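Local atomic coordinates of ADP-dependent (S)-NAD(P)H-hydrate dehydratase (Enterococcus faecalis, PDB entry 2R3B), a protein that probably catalyses the ADP-dependent dehydration of the S-form of NAD(P)HX, a damaged hydrate of NAD(P)H, restoring NAD(P)H and releasing AMP and phosphate. Residues B[33-38]-B[245-250]; B[25-30]-B[251-256]; B[66-71]-B[91-96]; B[114-119]-B[236-241]. One frame throughout, in Å; residues are numbered along the deposited sequence.

Interaction 4 is the core contact, a leucine on the central sheet against an alanine of helix 233-247. Interaction 3 is also buried and held by aliphatic carbon, but lies toward strand 95-97, outermost within this chain. Interaction 2 is half buried: isoleucine packs inside it, two glutamates at its outer side. Interaction 1, at the surface, is mainly polar, an arginine-glutamine bond and a water beside a phenylalanine ring. Interactions 1 and 4 use the same helix 233-247, and interaction 2 the helix that follows. Q247 ties interaction 1 to S70 of interaction 3, where A66 packs against T236 and G239 of interaction 4. Interactions 1 and 3 also meet a second subunit.

Interaction 1 (B[33-38]-B[245-250]); sequences TQRPSD and LAQFKP. With EDO (1,2-ethanediol), chain P.
R35 and Q247 meet with their flat groups almost perpendicular, the guanidinium and amide planes 88° apart. The arginine offers an edge: R35 NH2 donates to Q247 OE1 at 3.0 Å, nearly straight at 165°, and the oxygen lies in the guanidinium plane. Seen from the amide, the donor stands well above the carbonyl plane. Water 1 closes a second path between the same groups, accepting from R35 NE at 3.0 Å and donating to Q247 OE1 at 2.7 Å. Two donors therefore grip this one carbonyl oxygen, while Q247 NE2 is tied to S70 O and G243 O, which fixes the rotation of the amide. In this ribokinase-like fold the contact joins the loop after helix 25-31 to the chain leaving helix 233-247, where a second subunit comes in: R35 NH1 bonds to P226 O of that subunit, whose Y274 packs on R35, Q247 and F248. F248 turns its CG away from its own carbonyl carbon (chi1 -61°), folding the ring back under Q247 CB, which lies 3.9 Å above the ring centre. The T33 and F248 side chains run past one another head to tail, with the backbone T33 N 3.8 Å from F248 CE1 and T33 OG1 3.9 Å from F248 CD1. F244 meets the F248 ring edge-to-face, and F44 makes a cation-pi contact with R35.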
loop_
_atom_site.group_PDB
_atom_site.type_symbol
_atom_site.label_atom_id
_atom_site.label_comp_id
_atom_site.label_asym_id
_atom_site.label_seq_id
_atom_site.Cartn_x
_atom_site.Cartn_y
_atom_site.Cartn_z
ATOM N N THR B 33 17.750 -24.390 7.853
ATOM C CA THR B 33 17.973 -25.600 7.092
ATOM C C THR B 33 17.363 -25.485 5.695
ATOM O O THR B 33 16.422 -24.722 5.458
ATOM C CB THR B 33 17.428 -26.821 7.864
ATOM O OG1 THR B 33 16.094 -26.581 8.279
ATOM C CG2 THR B 33 18.298 -27.101 9.134
ATOM N N GLN B 34 17.923 -26.233 4.752
ATOM C CA GLN B 34 17.302 -26.377 3.440
ATOM C C GLN B 34 15.998 -27.124 3.582
ATOM O O GLN B 34 15.949 -28.142 4.229
ATOM C CB GLN B 34 18.207 -27.161 2.496
ATOM C CG GLN B 34 19.234 -26.329 1.800
ATOM C CD GLN B 34 19.956 -27.123 0.693
ATOM O OE1 GLN B 34 20.751 -26.561 -0.060
ATOM N NE2 GLN B 34 19.682 -28.437 0.604
ATOM N N ARG B 35 14.929 -26.628 2.969
ATOM C CA ARG B 35 13.650 -27.303 3.048
ATOM C C ARG B 35 13.653 -28.596 2.232
ATOM O O ARG B 35 14.093 -28.593 1.073
ATOM C CB ARG B 35 12.555 -26.396 2.497
ATOM C CG ARG B 35 12.337 -25.147 3.324
ATOM C CD ARG B 35 11.153 -24.317 2.842
ATOM N NE ARG B 35 10.750 -23.393 3.901
ATOM C CZ ARG B 35 9.690 -22.595 3.862
ATOM N NH1 ARG B 35 8.877 -22.591 2.821
ATOM N NH2 ARG B 35 9.419 -21.824 4.908
ATOM N N PRO B 36 13.101 -29.678 2.799
ATOM C CA PRO B 36 12.971 -30.923 2.045
ATOM C C PRO B 36 12.056 -30.775 0.837
ATOM O O PRO B 36 11.031 -30.107 0.908
ATOM C CB PRO B 36 12.333 -31.877 3.050
ATOM C CG PRO B 36 12.646 -31.310 4.373
ATOM C CD PRO B 36 12.582 -29.832 4.169
ATOM N N SER B 37 12.402 -31.428 -0.258
ATOM C CA SER B 37 11.603 -31.306 -1.476
ATOM C C SER B 37 10.180 -31.846 -1.344
ATOM O O SER B 37 9.311 -31.488 -2.138
ATOM C CB SER B 37 12.307 -32.019 -2.617
ATOM O OG SER B 37 12.484 -33.373 -2.273
ATOM N N ASP B 38 9.917 -32.677 -0.342
ATOM C CA ASP B 38 8.585 -33.219 -0.173
ATOM C C ASP B 38 7.719 -32.421 0.807
ATOM O O ASP B 38 6.752 -32.946 1.317
ATOM C CB ASP B 38 8.665 -34.691 0.267
ATOM C CG ASP B 38 9.206 -34.866 1.674
ATOM O OD1 ASP B 38 10.016 -34.017 2.130
ATOM O OD2 ASP B 38 8.822 -35.877 2.319
ATOM N N LEU B 245 10.472 -20.407 15.185
ATOM C CA LEU B 245 9.992 -21.529 16.017
ATOM C C LEU B 245 8.960 -22.384 15.259
ATOM O O LEU B 245 8.782 -23.566 15.538
ATOM C CB LEU B 245 9.429 -21.031 17.336
ATOM C CG LEU B 245 10.493 -20.538 18.319
ATOM C CD1 LEU B 245 9.831 -19.835 19.491
ATOM C CD2 LEU B 245 11.382 -21.702 18.804
ATOM N N ALA B 246 8.292 -21.779 14.285
ATOM C CA ALA B 246 7.309 -22.471 13.465
ATOM C C ALA B 246 7.942 -23.490 12.525
ATOM O O ALA B 246 7.325 -24.510 12.243
ATOM C CB ALA B 246 6.471 -21.478 12.664
ATOM N N GLN B 247 9.188 -23.232 12.112
ATOM C CA GLN B 247 9.826 -23.950 11.018
ATOM C C GLN B 247 11.002 -24.824 11.422
ATOM O O GLN B 247 11.293 -25.801 10.737
ATOM C CB GLN B 247 10.451 -22.937 10.068
ATOM C CG GLN B 247 9.561 -22.135 9.306
ATOM C CD GLN B 247 10.373 -21.141 8.549
ATOM O OE1 GLN B 247 10.949 -21.477 7.513
ATOM N NE2 GLN B 247 10.435 -19.911 9.057
ATOM N N PHE B 248 11.726 -24.431 12.467
ATOM C CA PHE B 248 13.048 -24.996 12.727
ATOM C C PHE B 248 13.029 -25.849 13.987
ATOM O O PHE B 248 11.982 -26.033 14.595
ATOM C CB PHE B 248 14.077 -23.867 12.775
ATOM C CG PHE B 248 14.193 -23.091 11.488
ATOM C CD1 PHE B 248 14.372 -23.743 10.288
ATOM C CD2 PHE B 248 14.135 -21.685 11.487
ATOM C CE1 PHE B 248 14.472 -23.044 9.108
ATOM C CE2 PHE B 248 14.227 -20.968 10.303
ATOM C CZ PHE B 248 14.400 -21.615 9.129
ATOM N N LYS B 249 14.172 -26.391 14.374
ATOM C CA LYS B 249 14.209 -27.334 15.472
ATOM C C LYS B 249 13.762 -26.679 16.766
ATOM O O LYS B 249 14.016 -25.505 17.005
ATOM C CB LYS B 249 15.614 -27.935 15.627
ATOM C CG LYS B 249 15.967 -28.820 14.423
ATOM C CD LYS B 249 17.181 -29.763 14.656
ATOM N N PRO B 250 13.024 -27.420 17.585
ATOM C CA PRO B 250 12.486 -26.870 18.833
ATOM C C PRO B 250 13.518 -26.734 19.955
ATOM O O PRO B 250 13.312 -27.250 21.037
ATOM C CB PRO B 250 11.387 -27.870 19.192
ATOM C CG PRO B 250 11.862 -29.162 18.602
ATOM C CD PRO B 250 12.576 -28.807 17.340
HETATM C C1 EDO P . 11.534 -26.527 25.346
HETATM O O1 EDO P . 11.305 -27.710 24.566
HETATM C C2 EDO P . 13.023 -26.257 25.523
HETATM O O2 EDO P . 13.744 -26.420 24.291
HETATM O O HOH W 1 11.976 -23.736 6.569
#

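Interaction 2 (B[25-30]-B[251-256]); sequences KDILEE and TIETIA
I27 reaches across from helix 25-31 and lays its end on the first turn of helix 252-269. I27 CD1 sits 3.7 Å from the backbone oxygen E253 O and 4.0 Å from E253 CB, while I27 CG1 is 4.2 Å from the methyl A256 CB. This reach comes from the branch CG1 swinging opposite the backbone nitrogen of I27 (chi1 -163°); the I27 and E253 side chains cross at about a right angle. One turn on, the extended E30 brings OE2 to 3.4 Å from E253 CG, touching the aliphatic part rather than the acid. E253 bends at chi2, and the two carboxylates, their planes 35° apart, stay separated, with E30 OE2 and E253 OE2 4.6 Å from each other. R21 forms a salt bridge with E30 OE1 and would be expected to ease this like-charge approach. The axes of the two short helical segments approach to 9.3 Å, their directions 126° apart. Further out, Y260 of helix 252-269 packs on K25, I27 and L28, F219 of strand 219-220 lies against E253 and A256, and I255 turns to strand 202-205 and L245 of helix 233-247.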
loop_
_atom_site.group_PDB
_atom_site.type_symbol
_atom_site.label_atom_id
_atom_site.label_comp_id
_atom_site.label_asym_id
_atom_site.label_seq_id
_atom_site.Cartn_x
_atom_site.Cartn_y
_atom_site.Cartn_z
ATOM N N LYS B 25 27.439 -15.694 12.501
ATOM C CA LYS B 25 26.746 -16.324 11.398
ATOM C C LYS B 25 26.651 -17.830 11.557
ATOM O O LYS B 25 25.845 -18.473 10.913
ATOM C CB LYS B 25 27.452 -15.983 10.092
ATOM C CG LYS B 25 27.292 -14.533 9.703
ATOM C CD LYS B 25 28.082 -14.194 8.434
ATOM C CE LYS B 25 27.974 -12.720 8.099
ATOM N NZ LYS B 25 28.520 -12.473 6.729
ATOM N N ASP B 26 27.533 -18.403 12.378
ATOM C CA ASP B 26 27.463 -19.788 12.707
ATOM C C ASP B 26 26.022 -20.258 13.165
ATOM O O ASP B 26 25.553 -21.359 12.820
ATOM C CB ASP B 26 28.395 -20.109 13.900
ATOM C CG ASP B 26 29.760 -20.465 13.521
ATOM O OD1 ASP B 26 30.086 -20.519 12.322
ATOM O OD2 ASP B 26 30.511 -20.709 14.500
ATOM N N ILE B 27 25.364 -19.447 13.965
ATOM C CA ILE B 27 24.038 -19.799 14.434
ATOM C C ILE B 27 23.015 -19.879 13.289
ATOM O O ILE B 27 22.068 -20.691 13.343
ATOM C CB ILE B 27 23.589 -18.804 15.527
ATOM C CG1 ILE B 27 22.406 -19.372 16.322
ATOM C CG2 ILE B 27 23.279 -17.424 14.941
ATOM C CD1 ILE B 27 22.720 -20.591 17.181
ATOM N N LEU B 28 23.210 -19.061 12.256
ATOM C CA LEU B 28 22.309 -19.035 11.114
ATOM C C LEU B 28 22.504 -20.306 10.282
ATOM O O LEU B 28 21.553 -20.916 9.826
ATOM C CB LEU B 28 22.513 -17.769 10.276
ATOM C CG LEU B 28 22.278 -16.417 10.945
ATOM C CD1 LEU B 28 22.523 -15.323 9.925
ATOM C CD2 LEU B 28 20.860 -16.329 11.548
ATOM N N GLU B 29 23.756 -20.735 10.115
ATOM C CA GLU B 29 24.031 -21.954 9.377
ATOM C C GLU B 29 23.479 -23.186 10.047
ATOM O O GLU B 29 22.992 -24.096 9.381
ATOM C CB GLU B 29 25.577 -22.076 9.161
ATOM C CG GLU B 29 26.065 -20.974 8.256
ATOM C CD GLU B 29 27.573 -20.874 8.189
ATOM O OE1 GLU B 29 28.269 -21.572 8.982
ATOM O OE2 GLU B 29 28.038 -20.082 7.340
ATOM N N GLU B 30 23.500 -23.181 11.368
ATOM C CA GLU B 30 23.017 -24.258 12.179
ATOM C C GLU B 30 21.506 -24.341 12.095
ATOM O O GLU B 30 20.962 -25.415 11.881
ATOM C CB GLU B 30 23.430 -24.046 13.631
ATOM C CG GLU B 30 22.965 -25.142 14.584
ATOM C CD GLU B 30 23.380 -24.956 16.043
ATOM O OE1 GLU B 30 24.397 -24.280 16.341
ATOM O OE2 GLU B 30 22.661 -25.512 16.903
ATOM N N THR B 251 14.614 -26.028 19.699
ATOM C CA THR B 251 15.644 -25.790 20.690
ATOM C C THR B 251 15.907 -24.292 20.803
ATOM O O THR B 251 15.539 -23.527 19.914
ATOM C CB THR B 251 16.940 -26.519 20.341
ATOM O OG1 THR B 251 17.516 -25.946 19.178
ATOM C CG2 THR B 251 16.678 -27.981 20.080
ATOM N N ILE B 252 16.557 -23.848 21.872
ATOM C CA ILE B 252 16.731 -22.414 22.066
ATOM C C ILE B 252 17.708 -21.825 21.045
ATOM O O ILE B 252 17.690 -20.620 20.799
ATOM C CB ILE B 252 17.035 -22.059 23.534
ATOM C CG1 ILE B 252 16.039 -22.776 24.474
ATOM C CG2 ILE B 252 16.982 -20.521 23.781
ATOM C CD1 ILE B 252 14.514 -22.671 24.068
ATOM N N GLU B 253 18.511 -22.668 20.376
ATOM C CA GLU B 253 19.376 -22.170 19.318
ATOM C C GLU B 253 18.555 -21.476 18.219
ATOM O O GLU B 253 19.005 -20.517 17.580
ATOM C CB GLU B 253 20.168 -23.299 18.682
ATOM C CG GLU B 253 21.414 -23.728 19.496
ATOM C CD GLU B 253 21.132 -24.640 20.697
ATOM O OE1 GLU B 253 19.988 -25.124 20.902
ATOM O OE2 GLU B 253 22.104 -24.880 21.450
ATOM N N THR B 254 17.349 -21.986 17.994
ATOM C CA THR B 254 16.459 -21.417 16.979
ATOM C C THR B 254 16.100 -19.986 17.326
ATOM O O THR B 254 16.074 -19.150 16.460
ATOM C CB THR B 254 15.223 -22.312 16.791
ATOM O OG1 THR B 254 15.647 -23.545 16.174
ATOM C CG2 THR B 254 14.166 -21.642 15.910
ATOM N N ILE B 255 15.838 -19.725 18.596
ATOM C CA ILE B 255 15.509 -18.396 19.081
ATOM C C ILE B 255 16.731 -17.490 18.927
ATOM O O ILE B 255 16.617 -16.370 18.480
ATOM C CB ILE B 255 15.005 -18.439 20.556
ATOM C CG1 ILE B 255 13.755 -19.311 20.695
ATOM C CG2 ILE B 255 14.688 -17.011 21.074
ATOM C CD1 ILE B 255 13.330 -19.584 22.105
ATOM N N ALA B 256 17.921 -17.984 19.302
ATOM C CA ALA B 256 19.141 -17.244 19.105
ATOM C C ALA B 256 19.393 -16.876 17.641
ATOM O O ALA B 256 19.883 -15.791 17.334
ATOM C CB ALA B 256 20.331 -18.045 19.679
#

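Interaction 3 (B[66-71]-B[91-96])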
loop_
_atom_site.group_PDB
_atom_site.type_symbol
_atom_site.label_atom_id
_atom_site.label_comp_id
_atom_site.label_asym_id
_atom_site.label_seq_id
_atom_site.Cartn_x
_atom_site.Cartn_y
_atom_site.Cartn_z
ATOM N N ALA B 66 6.912 -9.627 9.471
ATOM C CA ALA B 66 8.135 -10.353 9.868
ATOM C C ALA B 66 7.882 -11.860 9.821
ATOM O O ALA B 66 8.687 -12.638 9.288
ATOM C CB ALA B 66 8.561 -9.923 11.311
ATOM N N CYS B 67 6.758 -12.282 10.371
ATOM C CA CYS B 67 6.435 -13.718 10.429
ATOM C C CYS B 67 6.272 -14.358 9.042
ATOM O O CYS B 67 6.886 -15.391 8.738
ATOM C CB CYS B 67 5.182 -13.914 11.286
ATOM S SG CYS B 67 4.763 -15.623 11.650
ATOM N N ILE B 68 5.491 -13.708 8.183
ATOM C CA ILE B 68 5.291 -14.174 6.813
ATOM C C ILE B 68 6.605 -14.223 6.079
ATOM O O ILE B 68 6.964 -15.252 5.499
ATOM C CB ILE B 68 4.336 -13.247 6.063
ATOM C CG1 ILE B 68 2.942 -13.350 6.704
ATOM C CG2 ILE B 68 4.284 -13.599 4.563
ATOM C CD1 ILE B 68 2.057 -12.241 6.269
ATOM N N ASN B 69 7.353 -13.125 6.124
ATOM C CA ASN B 69 8.623 -13.069 5.411
ATOM C C ASN B 69 9.714 -14.022 5.955
ATOM O O ASN B 69 10.656 -14.345 5.248
ATOM C CB ASN B 69 9.156 -11.642 5.423
ATOM C CG ASN B 69 8.632 -10.823 4.300
ATOM O OD1 ASN B 69 9.104 -10.979 3.165
ATOM N ND2 ASN B 69 7.667 -9.933 4.582
ATOM N N SER B 70 9.586 -14.456 7.208
ATOM C CA SER B 70 10.526 -15.391 7.818
ATOM C C SER B 70 10.307 -16.838 7.327
ATOM O O SER B 70 11.181 -17.698 7.517
ATOM C CB SER B 70 10.406 -15.368 9.343
ATOM O OG SER B 70 9.284 -16.118 9.736
ATOM N N GLY B 71 9.170 -17.090 6.705
ATOM C CA GLY B 71 8.857 -18.407 6.175
ATOM C C GLY B 71 7.787 -19.213 6.887
ATOM O O GLY B 71 7.572 -20.371 6.540
ATOM N N CYS B 91 -0.172 -7.208 3.999
ATOM C CA CYS B 91 0.113 -8.630 4.203
ATOM C C CYS B 91 -1.118 -9.442 3.889
ATOM O O CYS B 91 -1.774 -9.942 4.812
ATOM C CB CYS B 91 0.447 -8.891 5.680
ATOM S SG CYS B 91 1.914 -7.978 6.309
ATOM N N PRO B 92 -1.445 -9.605 2.600
ATOM C CA PRO B 92 -2.611 -10.430 2.296
ATOM C C PRO B 92 -2.464 -11.926 2.591
ATOM O O PRO B 92 -3.466 -12.633 2.600
ATOM C CB PRO B 92 -2.840 -10.160 0.815
ATOM C CG PRO B 92 -1.498 -9.921 0.308
ATOM C CD PRO B 92 -0.824 -9.105 1.366
ATOM N N GLU B 93 -1.246 -12.398 2.891
ATOM C CA GLU B 93 -1.012 -13.771 3.239
ATOM C C GLU B 93 -1.654 -14.152 4.597
ATOM O O GLU B 93 -1.925 -15.307 4.842
ATOM C CB GLU B 93 0.481 -14.034 3.329
ATOM C CG GLU B 93 1.206 -13.856 2.010
ATOM C CD GLU B 93 1.646 -12.463 1.715
ATOM O OE1 GLU B 93 1.398 -11.528 2.537
ATOM O OE2 GLU B 93 2.226 -12.312 0.602
ATOM N N ALA B 94 -1.856 -13.175 5.467
ATOM C CA ALA B 94 -2.300 -13.411 6.832
ATOM C C ALA B 94 -3.795 -13.606 6.892
ATOM O O ALA B 94 -4.556 -12.866 6.231
ATOM C CB ALA B 94 -1.966 -12.206 7.716
HETATM N N MSE B 95 -4.229 -14.529 7.737
HETATM C CA MSE B 95 -5.653 -14.670 8.044
HETATM C C MSE B 95 -5.968 -13.813 9.301
HETATM O O MSE B 95 -5.050 -13.495 10.099
HETATM C CB MSE B 95 -5.980 -16.159 8.156
HETATM C CG MSE B 95 -5.602 -16.942 6.823
HETATM SE SE MSE B 95 -5.779 -18.784 7.205
HETATM C CE MSE B 95 -3.954 -19.032 7.950
ATOM N N VAL B 96 -7.216 -13.369 9.449
ATOM C CA VAL B 96 -7.552 -12.384 10.496
ATOM C C VAL B 96 -8.766 -12.801 11.314
ATOM O O VAL B 96 -9.794 -13.225 10.774
ATOM C CB VAL B 96 -7.749 -10.960 9.963
ATOM C CG1 VAL B 96 -6.425 -10.379 9.416
ATOM C CG2 VAL B 96 -8.864 -10.879 8.899
#
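I68 carries this contact, its end set against C91 and E93. Projecting from the last turns of helix 57-70, its methyl CD1 lies 3.8 Å from C91 CB and equally 3.8 Å from E93 CB, so that it sits between the two residues. The other branch is used as well: I68 CG2 rests on the methylenes of E93, 4.0 Å from E93 CG. E93 bends at chi2 (86°), folding its chain back over the isoleucine until E93 OE1 comes within 3.9 Å of I68 CD1; the two side chains cross at about a right angle. C91 and E93 are brought to the same side by a type I turn from C91 to A94, closed by A94 N to C91 O at 3.3 Å, which leads from helix 84-90 into strand 95-97. A94 CB lies a little farther off, 4.3 Å from I68 CD1. Across the contact, the helix itself ends in a Schellman motif at G71. Strand 95-97 is the outermost of the sheet within this chain: M95 bonds through its backbone to strand 74-78, V96 continues the backbone bonding to a second subunit, and L277 of that subunit packs on I68. No hydrogen bond crosses between the segments, so the join rests on van der Waals fit, with the methylenes of E93 and one side of its carboxylate all lying on the isoleucine.

Interaction 4 (B[114-119]-B[236-241])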
loop_
_atom_site.group_PDB
_atom_site.type_symbol
_atom_site.label_atom_id
_atom_site.label_comp_id
_atom_site.label_asym_id
_atom_site.label_seq_id
_atom_site.Cartn_x
_atom_site.Cartn_y
_atom_site.Cartn_z
ATOM N N VAL B 114 2.702 -22.219 17.214
ATOM C CA VAL B 114 3.391 -21.080 17.870
ATOM C C VAL B 114 2.370 -19.979 18.064
ATOM O O VAL B 114 1.609 -19.659 17.144
ATOM C CB VAL B 114 4.558 -20.548 16.978
ATOM C CG1 VAL B 114 5.350 -19.413 17.711
ATOM C CG2 VAL B 114 5.479 -21.721 16.562
ATOM N N ILE B 115 2.338 -19.433 19.274
ATOM C CA ILE B 115 1.525 -18.297 19.635
ATOM C C ILE B 115 2.442 -17.166 20.092
ATOM O O ILE B 115 3.247 -17.358 21.006
ATOM C CB ILE B 115 0.620 -18.652 20.835
ATOM C CG1 ILE B 115 -0.259 -19.876 20.502
ATOM C CG2 ILE B 115 -0.189 -17.431 21.310
ATOM C CD1 ILE B 115 -0.810 -20.507 21.765
ATOM N N LEU B 116 2.281 -15.988 19.485
ATOM C CA LEU B 116 2.899 -14.758 19.943
ATOM C C LEU B 116 1.792 -13.870 20.464
ATOM O O LEU B 116 0.794 -13.598 19.751
ATOM C CB LEU B 116 3.625 -14.046 18.793
ATOM C CG LEU B 116 4.045 -12.597 19.045
ATOM C CD1 LEU B 116 5.109 -12.530 20.177
ATOM C CD2 LEU B 116 4.562 -11.915 17.785
ATOM N N ILE B 117 1.938 -13.437 21.709
ATOM C CA ILE B 117 1.009 -12.491 22.292
ATOM C C ILE B 117 1.738 -11.265 22.840
ATOM O O ILE B 117 2.740 -11.382 23.571
ATOM C CB ILE B 117 0.105 -13.150 23.375
ATOM C CG1 ILE B 117 -0.980 -12.144 23.850
ATOM C CG2 ILE B 117 0.963 -13.738 24.520
ATOM C CD1 ILE B 117 -2.185 -12.817 24.534
ATOM N N GLY B 118 1.274 -10.084 22.430
ATOM C CA GLY B 118 1.725 -8.854 23.069
ATOM C C GLY B 118 1.997 -7.604 22.257
ATOM O O GLY B 118 1.817 -6.504 22.796
ATOM N N PRO B 119 2.474 -7.730 20.993
ATOM C CA PRO B 119 2.726 -6.502 20.210
ATOM C C PRO B 119 1.500 -5.595 20.076
ATOM O O PRO B 119 0.483 -6.012 19.574
ATOM C CB PRO B 119 3.156 -7.033 18.834
ATOM C CG PRO B 119 3.673 -8.393 19.091
ATOM C CD PRO B 119 2.837 -8.941 20.221
ATOM N N THR B 236 8.905 -6.449 15.233
ATOM C CA THR B 236 9.547 -7.187 14.145
ATOM C C THR B 236 10.309 -8.412 14.631
ATOM O O THR B 236 10.128 -9.539 14.095
ATOM C CB THR B 236 10.406 -6.241 13.295
ATOM O OG1 THR B 236 9.533 -5.231 12.753
ATOM C CG2 THR B 236 11.079 -6.989 12.138
ATOM N N LEU B 237 11.150 -8.217 15.644
ATOM C CA LEU B 237 11.893 -9.333 16.219
ATOM C C LEU B 237 10.964 -10.444 16.695
ATOM O O LEU B 237 11.234 -11.620 16.461
ATOM C CB LEU B 237 12.730 -8.862 17.399
ATOM C CG LEU B 237 13.433 -9.965 18.174
ATOM C CD1 LEU B 237 14.389 -10.831 17.284
ATOM C CD2 LEU B 237 14.149 -9.359 19.375
ATOM N N ALA B 238 9.890 -10.069 17.386
ATOM C CA ALA B 238 8.955 -11.048 17.945
ATOM C C ALA B 238 8.373 -11.888 16.832
ATOM O O ALA B 238 8.238 -13.111 16.975
ATOM C CB ALA B 238 7.846 -10.347 18.750
ATOM N N GLY B 239 8.044 -11.261 15.700
ATOM C CA GLY B 239 7.537 -11.983 14.559
ATOM C C GLY B 239 8.514 -12.947 13.913
ATOM O O GLY B 239 8.129 -14.022 13.460
ATOM N N ILE B 240 9.769 -12.540 13.841
ATOM C CA ILE B 240 10.856 -13.408 13.378
ATOM C C ILE B 240 11.032 -14.603 14.301
ATOM O O ILE B 240 11.194 -15.746 13.818
ATOM C CB ILE B 240 12.195 -12.661 13.248
ATOM C CG1 ILE B 240 12.089 -11.519 12.239
ATOM C CG2 ILE B 240 13.272 -13.646 12.738
ATOM C CD1 ILE B 240 13.284 -10.542 12.153
ATOM N N ILE B 241 11.010 -14.362 15.615
ATOM C CA ILE B 241 11.134 -15.462 16.578
ATOM C C ILE B 241 10.002 -16.456 16.341
ATOM O O ILE B 241 10.207 -17.678 16.224
ATOM C CB ILE B 241 11.171 -14.970 18.047
ATOM C CG1 ILE B 241 12.476 -14.185 18.306
ATOM C CG2 ILE B 241 10.996 -16.194 19.045
ATOM C CD1 ILE B 241 12.481 -13.378 19.669
#
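L116 and A238 join the central sheet to one of the helical layers of the ribokinase-like alpha/beta/alpha fold: strand 114-117 lies in the middle of the sheet between strands 46-50 and 143-147, and helix 233-247 is packed on one face of it. The tight part is a single leucine on a single methyl. With chi1 near trans (166°) the L116 side chain leans out past its own carbonyl side and points both branches at the helix, so that L116 CD1 and L116 CD2 each stand 3.8 Å from A238 CB and straddle it like a fork. With only a methyl at A238, the CA atoms of L116 and A238 stand 7.4 Å apart, the nearest such pair between the two segments.

Around this point the fit between the two segments loosens, though the place stays buried and other residues fill in. V114 stays farther from the 236-241 segment than L116 does and packs instead on A242, L245 and A246 further along the same helix, while I241 leans on I145 of strand 143-147, which L116 also touches. At the other end P119 likewise keeps its distance from the segment and packs on I60, S63 and D235. That end lies toward the predicted substrate and nucleotide sites: D235, predicted to bind (6S)-NADPHX, and G234, predicted to bind AMP, come just before the segment on the same helix. Beyond the methyl, L116 CD2 also reaches the helix main chain, 3.9 Å from A238 C and 4.1 Å from G239 N.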